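Local coordinates for protein glucosamine-6-phosphate deaminase (PDB 2BKX) that belongs to the glucosamine-6-phosphate isomerase/6-phosphogluconolactonase family of Rossmann-like alpha/beta proteins and holds fructose-6-phosphate in its pocket, at residues Leu131-Asn136 with Lys200-Ala205; Ile193-Ser198 with Val229-Asp234; Ile139-Pro144 with Val155-Gln160. One frame throughout, in Å; residues are numbered along the deposited sequence. Where two conformers were deposited one is given.

Interaction 1. Residues Leu131-Asn136 with Lys200-Ala205. With F6R (fructose -6-phosphate), chain C.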
loop_
_atom_site.group_PDB
_atom_site.type_symbol
_atom_site.label_atom_id
_atom_site.label_comp_id
_atom_site.label_asym_id
_atom_site.label_seq_id
_atom_site.Cartn_x
_atom_site.Cartn_y
_atom_site.Cartn_z
ATOM N N LEU A 131 3.771 -1.051 -0.819
ATOM C CA LEU A 131 2.884 -2.109 -0.387
ATOM C C LEU A 131 3.201 -2.477 1.048
ATOM O O LEU A 131 4.331 -2.336 1.515
ATOM C CB LEU A 131 3.112 -3.400 -1.200
ATOM C CG LEU A 131 2.843 -3.367 -2.649
ATOM C CD1 LEU A 131 3.204 -4.712 -3.299
ATOM C CD2 LEU A 131 1.387 -3.011 -2.953
ATOM N N GLY A 132 2.184 -2.956 1.728
ATOM C CA GLY A 132 2.394 -3.800 2.915
ATOM C C GLY A 132 1.970 -5.225 2.592
ATOM O O GLY A 132 1.672 -5.541 1.428
ATOM N N ILE A 133 1.960 -6.095 3.590
ATOM C CA ILE A 133 1.567 -7.492 3.404
ATOM C C ILE A 133 0.625 -7.890 4.513
ATOM O O ILE A 133 0.856 -7.577 5.674
ATOM C CB ILE A 133 2.795 -8.441 3.335
ATOM C CG1 ILE A 133 2.425 -9.791 2.766
ATOM C CG2 ILE A 133 3.510 -8.569 4.666
ATOM C CD1 ILE A 133 3.609 -10.663 2.359
ATOM N N GLY A 134 -0.434 -8.579 4.151
ATOM C CA GLY A 134 -1.316 -9.110 5.159
ATOM C C GLY A 134 -0.678 -10.279 5.870
ATOM O O GLY A 134 0.255 -10.924 5.359
ATOM N N ARG A 135 -1.276 -10.641 6.995
ATOM C CA ARG A 135 -0.826 -11.799 7.719
ATOM C C ARG A 135 -0.934 -13.042 6.848
ATOM O O ARG A 135 -0.162 -13.996 7.021
ATOM C CB ARG A 135 -1.636 -11.987 9.023
ATOM C CG ARG A 135 -1.471 -10.886 10.023
ATOM C CD ARG A 135 -2.461 -11.062 11.190
ATOM N NE ARG A 135 -2.333 -9.945 12.119
ATOM C CZ ARG A 135 -3.044 -9.753 13.228
ATOM N NH1 ARG A 135 -2.807 -8.675 13.962
ATOM N NH2 ARG A 135 -3.970 -10.623 13.619
ATOM N N ASN A 136 -1.898 -13.035 5.920
ATOM C CA ASN A 136 -2.154 -14.103 4.987
ATOM C C ASN A 136 -1.530 -13.907 3.598
ATOM O O ASN A 136 -1.880 -14.599 2.646
ATOM C CB ASN A 136 -3.673 -14.304 4.801
ATOM C CG ASN A 136 -4.360 -13.092 4.213
ATOM O OD1 ASN A 136 -3.712 -12.087 3.907
ATOM N ND2 ASN A 136 -5.671 -13.179 4.037
ATOM N N LYS A 200 6.415 -9.148 14.386
ATOM C CA LYS A 200 6.214 -10.600 14.526
ATOM C C LYS A 200 4.960 -11.137 13.845
ATOM O O LYS A 200 4.934 -12.296 13.384
ATOM C CB LYS A 200 6.186 -10.924 16.030
ATOM C CG LYS A 200 6.081 -12.351 16.409
ATOM C CD LYS A 200 6.347 -12.494 17.920
ATOM C CE LYS A 200 5.545 -13.662 18.525
ATOM N NZ LYS A 200 5.151 -13.344 19.937
ATOM N N SER A 201 3.917 -10.321 13.739
ATOM C CA SER A 201 2.693 -10.775 13.105
ATOM C C SER A 201 2.850 -11.146 11.648
ATOM O O SER A 201 1.990 -11.848 11.126
ATOM C CB SER A 201 1.581 -9.746 13.250
ATOM O OG SER A 201 1.696 -8.683 12.326
ATOM N N LYS A 202 3.931 -10.676 11.007
ATOM C CA LYS A 202 4.195 -10.936 9.603
ATOM C C LYS A 202 5.259 -11.998 9.354
ATOM O O LYS A 202 5.611 -12.276 8.193
ATOM C CB LYS A 202 4.625 -9.636 8.904
ATOM C CG LYS A 202 3.656 -8.475 9.107
ATOM C CD LYS A 202 2.223 -8.793 8.678
ATOM C CE LYS A 202 1.291 -7.594 8.864
ATOM N NZ LYS A 202 1.701 -6.382 8.039
ATOM N N ALA A 203 5.818 -12.582 10.422
ATOM C CA ALA A 203 6.934 -13.494 10.250
ATOM C C ALA A 203 6.568 -14.733 9.423
ATOM O O ALA A 203 7.385 -15.220 8.634
ATOM C CB ALA A 203 7.535 -13.863 11.600
ATOM N N GLU A 204 5.361 -15.258 9.598
ATOM C CA GLU A 204 4.936 -16.398 8.771
ATOM C C GLU A 204 4.778 -16.012 7.300
ATOM O O GLU A 204 5.171 -16.777 6.407
ATOM C CB GLU A 204 3.644 -17.035 9.327
ATOM C CG GLU A 204 3.875 -17.720 10.668
ATOM C CD GLU A 204 2.622 -18.122 11.406
ATOM O OE1 GLU A 204 1.592 -18.433 10.765
ATOM O OE2 GLU A 204 2.684 -18.115 12.649
ATOM N N ALA A 205 4.235 -14.816 7.042
ATOM C CA ALA A 205 4.118 -14.336 5.664
ATOM C C ALA A 205 5.496 -14.131 5.028
ATOM O O ALA A 205 5.711 -14.450 3.867
ATOM C CB ALA A 205 3.278 -13.108 5.586
HETATM C C1 F6R C . -2.500 -1.019 2.592
HETATM C C2 F6R C . -3.031 -2.374 2.168
HETATM C C3 F6R C . -2.968 -3.658 3.006
HETATM C C4 F6R C . -1.977 -3.582 4.185
HETATM C C5 F6R C . -1.893 -4.865 4.994
HETATM C C6 F6R C . -0.942 -4.722 6.177
HETATM O O1 F6R C . -3.051 0.050 1.798
HETATM O O2 F6R C . -3.498 -2.444 1.052
HETATM O O3 F6R C . -2.509 -4.711 2.178
HETATM O O4 F6R C . -0.689 -3.272 3.662
HETATM O O5 F6R C . -3.174 -5.296 5.438
HETATM O O6 F6R C . -1.498 -3.768 7.095
HETATM P P F6R C . -0.600 -3.242 8.305
HETATM O O1P F6R C . 0.481 -2.389 7.699
HETATM O O2P F6R C . -0.019 -4.469 8.955
HETATM O O3P F6R C . -1.503 -2.455 9.198
HETATM O O HOH W 1 2.227 -13.682 8.808
HETATM O O HOH W 2 -0.928 -7.786 11.812
#
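K202 and I133 meet at the inner, tightly packed end of this contact, where K202 NZ gives a hydrogen bond of 2.8 Å to I133 O. The C=O...N angle of 167° puts the ammonium almost straight out from the carbonyl. The same nitrogen donates to O2P of the bound fructose-6-phosphate at 2.7 Å, so one charged group ties the backbone of 131-136 to the ligand phosphate. The lysine gets there by bending twice: chi2 of -56° folds CD back, chi4 of 61° turns NZ, and CD and CE run beside the I133 carbonyl on the way. The phosphate and the aligned carbonyl would both be expected to stabilise a positive charge on NZ. Beneath this polar grip I133 CD1 rests on A205 CB at 4.1 Å, and A205 CB also touches the carbonyl oxygens of G134 and R135. I133 and K202 also pack on I197 of strand 193-197.

The outer side is looser and built largely through water. R135, its chain extended from CG to NE, passes S201 with no closer approach than 3.8 Å, from R135 CG to S201 O. In the conformer modelled here, one of two and so less certain, a water at the guanidinium edge accepts from R135 NE and also bonds S201 OG. A second water accepts from A205 N and lies within hydrogen-bonding distance of both R135 O and S201 O, bridging the first turn of helix 203-211 to the loop. S201 is exposed, and R135 partly so.

G132, I133 and K202 all line the ligand pocket, and the loop that follows strand 128-131 here meets the start of helix 203-211: a phosphate-binding site at the C-terminal ends of the parallel strands 128-131 and 193-197, as in Rossmann-like folds.

Interaction 2. Residues Ile193-Ser198 with Val229-Asp234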
loop_
_atom_site.group_PDB
_atom_site.type_symbol
_atom_site.label_atom_id
_atom_site.label_comp_id
_atom_site.label_asym_id
_atom_site.label_seq_id
_atom_site.Cartn_x
_atom_site.Cartn_y
_atom_site.Cartn_z
ATOM N N ILE A 193 8.422 -1.661 -7.236
ATOM C CA ILE A 193 7.639 -2.013 -6.063
ATOM C C ILE A 193 8.505 -1.941 -4.816
ATOM O O ILE A 193 9.647 -2.390 -4.842
ATOM C CB ILE A 193 6.970 -3.395 -6.236
ATOM C CG1 ILE A 193 5.861 -3.261 -7.354
ATOM C CG2 ILE A 193 6.319 -3.891 -4.936
ATOM C CD1 ILE A 193 5.270 -4.476 -7.843
ATOM N N LEU A 194 7.952 -1.366 -3.755
ATOM C CA LEU A 194 8.619 -1.278 -2.457
ATOM C C LEU A 194 7.661 -1.887 -1.422
ATOM O O LEU A 194 6.643 -1.277 -1.101
ATOM C CB LEU A 194 8.949 0.187 -2.130
ATOM C CG LEU A 194 9.552 0.425 -0.751
ATOM C CD1 LEU A 194 10.803 -0.395 -0.554
ATOM C CD2 LEU A 194 9.797 1.937 -0.507
ATOM N N LEU A 195 7.989 -3.102 -0.977
ATOM C CA LEU A 195 7.189 -3.861 -0.022
ATOM C C LEU A 195 7.827 -3.715 1.354
ATOM O O LEU A 195 8.997 -4.028 1.549
ATOM C CB LEU A 195 7.071 -5.328 -0.451
ATOM C CG LEU A 195 6.433 -6.280 0.545
ATOM C CD1 LEU A 195 5.007 -5.911 0.854
ATOM C CD2 LEU A 195 6.511 -7.686 0.006
ATOM N N LEU A 196 7.026 -3.245 2.314
ATOM C CA LEU A 196 7.470 -2.994 3.675
ATOM C C LEU A 196 6.833 -4.034 4.608
ATOM O O LEU A 196 5.638 -4.244 4.578
ATOM C CB LEU A 196 7.005 -1.608 4.129
ATOM C CG LEU A 196 7.374 -0.454 3.210
ATOM C CD1 LEU A 196 6.847 0.879 3.733
ATOM C CD2 LEU A 196 8.872 -0.411 2.982
ATOM N N ILE A 197 7.648 -4.613 5.479
ATOM C CA ILE A 197 7.191 -5.671 6.372
ATOM C C ILE A 197 7.830 -5.497 7.734
ATOM O O ILE A 197 9.067 -5.561 7.862
ATOM C CB ILE A 197 7.477 -7.078 5.844
ATOM C CG1 ILE A 197 7.096 -7.226 4.373
ATOM C CG2 ILE A 197 6.648 -8.078 6.683
ATOM C CD1 ILE A 197 7.398 -8.583 3.757
ATOM N N SER A 198 6.977 -5.373 8.751
ATOM C CA SER A 198 7.438 -5.111 10.111
ATOM C C SER A 198 6.650 -5.914 11.148
ATOM O O SER A 198 5.441 -5.999 11.094
ATOM C CB SER A 198 7.289 -3.601 10.448
ATOM O OG SER A 198 7.613 -3.342 11.799
ATOM N N VAL A 229 11.535 -5.242 -7.532
ATOM C CA VAL A 229 10.891 -5.325 -6.230
ATOM C C VAL A 229 11.936 -5.238 -5.144
ATOM O O VAL A 229 12.890 -6.020 -5.129
ATOM C CB VAL A 229 10.122 -6.650 -6.060
ATOM C CG1 VAL A 229 9.451 -6.725 -4.702
ATOM C CG2 VAL A 229 9.096 -6.813 -7.150
ATOM N N THR A 230 11.739 -4.317 -4.197
ATOM C CA THR A 230 12.575 -4.226 -3.019
ATOM C C THR A 230 11.671 -4.542 -1.838
ATOM O O THR A 230 10.592 -3.996 -1.712
ATOM C CB THR A 230 13.158 -2.838 -2.888
ATOM O OG1 THR A 230 13.977 -2.578 -4.018
ATOM C CG2 THR A 230 13.970 -2.625 -1.609
ATOM N N VAL A 231 12.152 -5.398 -0.944
ATOM C CA VAL A 231 11.399 -5.819 0.239
ATOM C C VAL A 231 12.221 -5.459 1.464
ATOM O O VAL A 231 13.343 -5.970 1.633
ATOM C CB VAL A 231 11.094 -7.343 0.248
ATOM C CG1 VAL A 231 10.214 -7.668 1.420
ATOM C CG2 VAL A 231 10.513 -7.825 -1.064
ATOM N N LEU A 232 11.661 -4.599 2.316
ATOM C CA LEU A 232 12.319 -4.191 3.545
ATOM C C LEU A 232 11.667 -4.943 4.681
ATOM O O LEU A 232 10.441 -4.887 4.825
ATOM C CB LEU A 232 12.229 -2.687 3.759
ATOM C CG LEU A 232 12.757 -1.804 2.644
ATOM C CD1 LEU A 232 12.577 -0.341 3.072
ATOM C CD2 LEU A 232 14.170 -2.097 2.256
ATOM N N ILE A 233 12.478 -5.655 5.485
ATOM C CA ILE A 233 11.930 -6.522 6.536
ATOM C C ILE A 233 12.680 -6.226 7.816
ATOM O O ILE A 233 13.900 -6.342 7.831
ATOM C CB ILE A 233 12.126 -7.992 6.172
ATOM C CG1 ILE A 233 11.569 -8.290 4.754
ATOM C CG2 ILE A 233 11.444 -8.896 7.175
ATOM C CD1 ILE A 233 11.844 -9.697 4.198
ATOM N N ASP A 234 11.970 -5.858 8.874
ATOM C CA ASP A 234 12.651 -5.663 10.153
ATOM C C ASP A 234 12.938 -6.986 10.861
ATOM O O ASP A 234 12.532 -8.048 10.408
ATOM C CB ASP A 234 11.999 -4.609 11.017
ATOM C CG ASP A 234 10.703 -5.021 11.638
ATOM O OD1 ASP A 234 10.315 -6.218 11.622
ATOM O OD2 ASP A 234 10.065 -4.108 12.212
HETATM O O HOH W 3 12.324 -1.762 -6.038
#
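L232 and I197 bury more surface than any other residues where strands 193-197 and 229-234 pair in parallel, the two strands of a right-handed beta-alpha-beta unit whose crossover carries helix 203-211. The strand axes lie 4.8 Å apart at 15°, and five bridges run in unbroken register from I193-V229 to I197-I233.

L232 points to the face shared with L194, T230 and L196, which helix 9-26 covers. L196 lies alongside it, pointing the same way, with L196 CD2 3.7 Å from L232 CD1. L194 comes in at a slant instead, and its CD1 reaches L232 CG at 4.0 Å.

I197 belongs to the other face, with I193, L195, V229, V231 and I233. There I197 CD1 reaches back to V231 CG1 at 3.8 Å, and L195 CD2 packs on the same methyl. The backbones of L232 and I197 are joined too: I197 N donates to L232 O over a rather bent path (139° at the hydrogen), whereas I197 O accepts from D234 N over a straighter one.

Past the last bridge the pairing passes to side chains. D234 OD1 accepts from the backbone N of G199 and A237, while S198 OG donates to D234 OD2 at 2.6 Å, meeting it from above the carboxylate plane, 42° out of it.

Interaction 3. Residues Ile139-Pro144 with Val155-Gln160. With F6R (fructose -6-phosphate), chain C.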
loop_
_atom_site.group_PDB
_atom_site.type_symbol
_atom_site.label_atom_id
_atom_site.label_comp_id
_atom_site.label_asym_id
_atom_site.label_seq_id
_atom_site.Cartn_x
_atom_site.Cartn_y
_atom_site.Cartn_z
ATOM N N ILE A 139 -1.894 -8.501 -0.715
ATOM C CA ILE A 139 -1.335 -7.211 -1.145
ATOM C C ILE A 139 -2.514 -6.380 -1.631
ATOM O O ILE A 139 -3.434 -6.897 -2.236
ATOM C CB ILE A 139 -0.189 -7.327 -2.168
ATOM C CG1 ILE A 139 -0.606 -8.120 -3.393
ATOM C CG2 ILE A 139 1.035 -7.948 -1.497
ATOM C CD1 ILE A 139 0.415 -8.122 -4.550
ATOM N N GLY A 140 -2.512 -5.105 -1.324
ATOM C CA GLY A 140 -3.766 -4.368 -1.310
ATOM C C GLY A 140 -4.773 -5.146 -0.466
ATOM O O GLY A 140 -4.406 -5.683 0.572
ATOM N N PHE A 141 -6.010 -5.257 -0.937
ATOM C CA PHE A 141 -6.955 -6.215 -0.337
ATOM C C PHE A 141 -7.260 -7.372 -1.281
ATOM O O PHE A 141 -8.378 -7.944 -1.299
ATOM C CB PHE A 141 -8.225 -5.540 0.168
ATOM C CG PHE A 141 -8.051 -4.736 1.441
ATOM C CD1 PHE A 141 -8.734 -3.557 1.554
ATOM C CD2 PHE A 141 -7.289 -5.186 2.528
ATOM C CE1 PHE A 141 -8.697 -2.813 2.753
ATOM C CE2 PHE A 141 -7.222 -4.420 3.712
ATOM C CZ PHE A 141 -7.933 -3.256 3.816
ATOM N N ASN A 142 -6.246 -7.745 -2.059
ATOM C CA ASN A 142 -6.299 -8.961 -2.876
ATOM C C ASN A 142 -6.018 -10.162 -2.004
ATOM O O ASN A 142 -4.861 -10.406 -1.662
ATOM C CB ASN A 142 -5.301 -8.874 -4.030
ATOM C CG ASN A 142 -5.593 -7.724 -4.936
ATOM O OD1 ASN A 142 -6.517 -7.796 -5.764
ATOM N ND2 ASN A 142 -4.798 -6.677 -4.837
ATOM N N GLU A 143 -7.100 -10.830 -1.575
ATOM C CA GLU A 143 -6.993 -11.936 -0.635
ATOM C C GLU A 143 -6.601 -13.218 -1.351
ATOM O O GLU A 143 -6.692 -13.317 -2.580
ATOM C CB GLU A 143 -8.308 -12.135 0.106
ATOM C CG GLU A 143 -8.792 -10.918 0.904
ATOM C CD GLU A 143 -8.145 -10.689 2.245
ATOM O OE1 GLU A 143 -6.983 -11.084 2.455
ATOM O OE2 GLU A 143 -8.801 -10.119 3.161
ATOM N N PRO A 144 -6.182 -14.241 -0.588
ATOM C CA PRO A 144 -5.883 -15.523 -1.217
ATOM C C PRO A 144 -6.962 -16.009 -2.152
ATOM O O PRO A 144 -8.160 -15.893 -1.865
ATOM C CB PRO A 144 -5.708 -16.436 -0.006
ATOM C CG PRO A 144 -5.174 -15.534 1.053
ATOM C CD PRO A 144 -5.901 -14.253 0.857
ATOM N N VAL A 155 -14.064 -6.300 -3.196
ATOM C CA VAL A 155 -13.716 -7.525 -2.492
ATOM C C VAL A 155 -14.426 -7.656 -1.171
ATOM O O VAL A 155 -14.737 -6.659 -0.514
ATOM C CB VAL A 155 -12.196 -7.619 -2.255
ATOM C CG1 VAL A 155 -11.497 -7.623 -3.606
ATOM C CG2 VAL A 155 -11.683 -6.466 -1.357
ATOM N N THR A 156 -14.672 -8.908 -0.791
ATOM C CA THR A 156 -15.158 -9.218 0.539
ATOM C C THR A 156 -13.922 -9.572 1.358
ATOM O O THR A 156 -13.206 -10.501 1.028
ATOM C CB THR A 156 -16.177 -10.382 0.494
ATOM O OG1 THR A 156 -17.276 -9.982 -0.311
ATOM C CG2 THR A 156 -16.669 -10.787 1.874
ATOM N N LEU A 157 -13.667 -8.822 2.416
ATOM C CA LEU A 157 -12.505 -9.030 3.230
ATOM C C LEU A 157 -12.547 -10.373 3.958
ATOM O O LEU A 157 -13.580 -10.817 4.480
ATOM C CB LEU A 157 -12.352 -7.918 4.258
ATOM C CG LEU A 157 -12.226 -6.514 3.658
ATOM C CD1 LEU A 157 -12.166 -5.498 4.773
ATOM C CD2 LEU A 157 -10.990 -6.368 2.808
ATOM N N ASN A 158 -11.401 -11.034 4.003
ATOM C CA ASN A 158 -11.325 -12.262 4.785
ATOM C C ASN A 158 -11.462 -11.949 6.263
ATOM O O ASN A 158 -11.081 -10.873 6.748
ATOM C CB ASN A 158 -9.994 -12.961 4.547
ATOM C CG ASN A 158 -9.922 -13.696 3.213
ATOM O OD1 ASN A 158 -10.798 -13.600 2.333
ATOM N ND2 ASN A 158 -8.849 -14.453 3.070
ATOM N N GLU A 159 -11.934 -12.914 7.034
ATOM C CA GLU A 159 -12.027 -12.696 8.473
ATOM C C GLU A 159 -10.682 -12.360 9.124
ATOM O O GLU A 159 -10.619 -11.541 10.036
ATOM C CB GLU A 159 -12.710 -13.882 9.166
ATOM C CG GLU A 159 -14.155 -14.150 8.627
ATOM C CD GLU A 159 -15.067 -12.905 8.418
ATOM O OE1 GLU A 159 -15.090 -11.938 9.217
ATOM O OE2 GLU A 159 -15.824 -12.903 7.419
ATOM N N GLN A 160 -9.590 -12.951 8.648
ATOM C CA GLN A 160 -8.273 -12.615 9.229
ATOM C C GLN A 160 -7.926 -11.137 9.070
ATOM O O GLN A 160 -7.287 -10.548 9.925
ATOM C CB GLN A 160 -7.182 -13.461 8.613
ATOM C CG GLN A 160 -5.910 -13.408 9.343
ATOM C CD GLN A 160 -4.802 -13.966 8.533
ATOM O OE1 GLN A 160 -4.301 -15.052 8.804
ATOM N NE2 GLN A 160 -4.438 -13.251 7.504
HETATM C C1 F6R C . -2.500 -1.019 2.592
HETATM C C2 F6R C . -3.031 -2.374 2.168
HETATM C C3 F6R C . -2.968 -3.658 3.006
HETATM C C4 F6R C . -1.977 -3.582 4.185
HETATM C C5 F6R C . -1.893 -4.865 4.994
HETATM C C6 F6R C . -0.942 -4.722 6.177
HETATM O O1 F6R C . -3.051 0.050 1.798
HETATM O O2 F6R C . -3.498 -2.444 1.052
HETATM O O3 F6R C . -2.509 -4.711 2.178
HETATM O O4 F6R C . -0.689 -3.272 3.662
HETATM O O5 F6R C . -3.174 -5.296 5.438
HETATM O O6 F6R C . -1.498 -3.768 7.095
HETATM P P F6R C . -0.600 -3.242 8.305
HETATM O O1P F6R C . 0.481 -2.389 7.699
HETATM O O2P F6R C . -0.019 -4.469 8.955
HETATM O O3P F6R C . -1.503 -2.455 9.198
HETATM O O HOH W 4 -9.411 -16.028 0.538
#
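The fructose-6-phosphate pocket is bordered by the loop 139-144, and this contact sets that loop against the end of strand 153-156 and the start of helix 159-165. G140 O accepts a hydrogen bond of 2.7 Å from O3 of the ligand. Directly after it, F141 turns toward the second segment, where L157 CD2 sits over one face of its ring: the methyl is 3.8 Å from the centroid and 19° off the ring normal, a CH-pi contact displaced toward the CG side of the rim. V155 CG2 extends the apolar patch toward the strand by touching F141 CB at 3.9 Å; the same methyl also lies against F141 O.

E143 carries the polar half. Its chain bends at chi2 (-80°), and the carboxylate faces the N158 amide tip to tip, the two planes stacked only 12° apart. N158 N, at the N-cap position of helix 159-165, donates to E143 OE2 at 2.9 Å and comes from above the carboxylate plane. T161 OG1 also bonds OE2, while OE1 is held by H138 ND1 and N136 ND2. Four bonds thus fix the buried carboxylate. Since H138 also bonds the ligand through NE2, E143 is placed as a second-shell partner and probably helps to orient the imidazole.

Toward the outside, P144 CD lies 3.7 Å from N158 ND2, and a water links P144 O to that same nitrogen. The arrangement as a whole is a carboxylate-histidine pair behind the fructose-6-phosphate pocket, its acid held by the start of helix 159-165.

In the fold
Interaction 2 is the core of the three: all but one of its residues are buried, and its chemistry is regular backbone pairing between aliphatic faces. Interaction 1 adjoins it directly, since L131 bonds to L194 and L196 of the neighbouring strand, and helix 203-211 lies in the crossover between the strands of interaction 2. Interaction 3 lies about 19 Å from interaction 2, centre to centre, although both reach the same sheet. Interactions 1 and 3 each combine buried and solvent-side parts, rely on a few charged side chains and bridging waters, and contact the ligand, one at its phosphate, the other at O3. N136 joins them through its bond to E143.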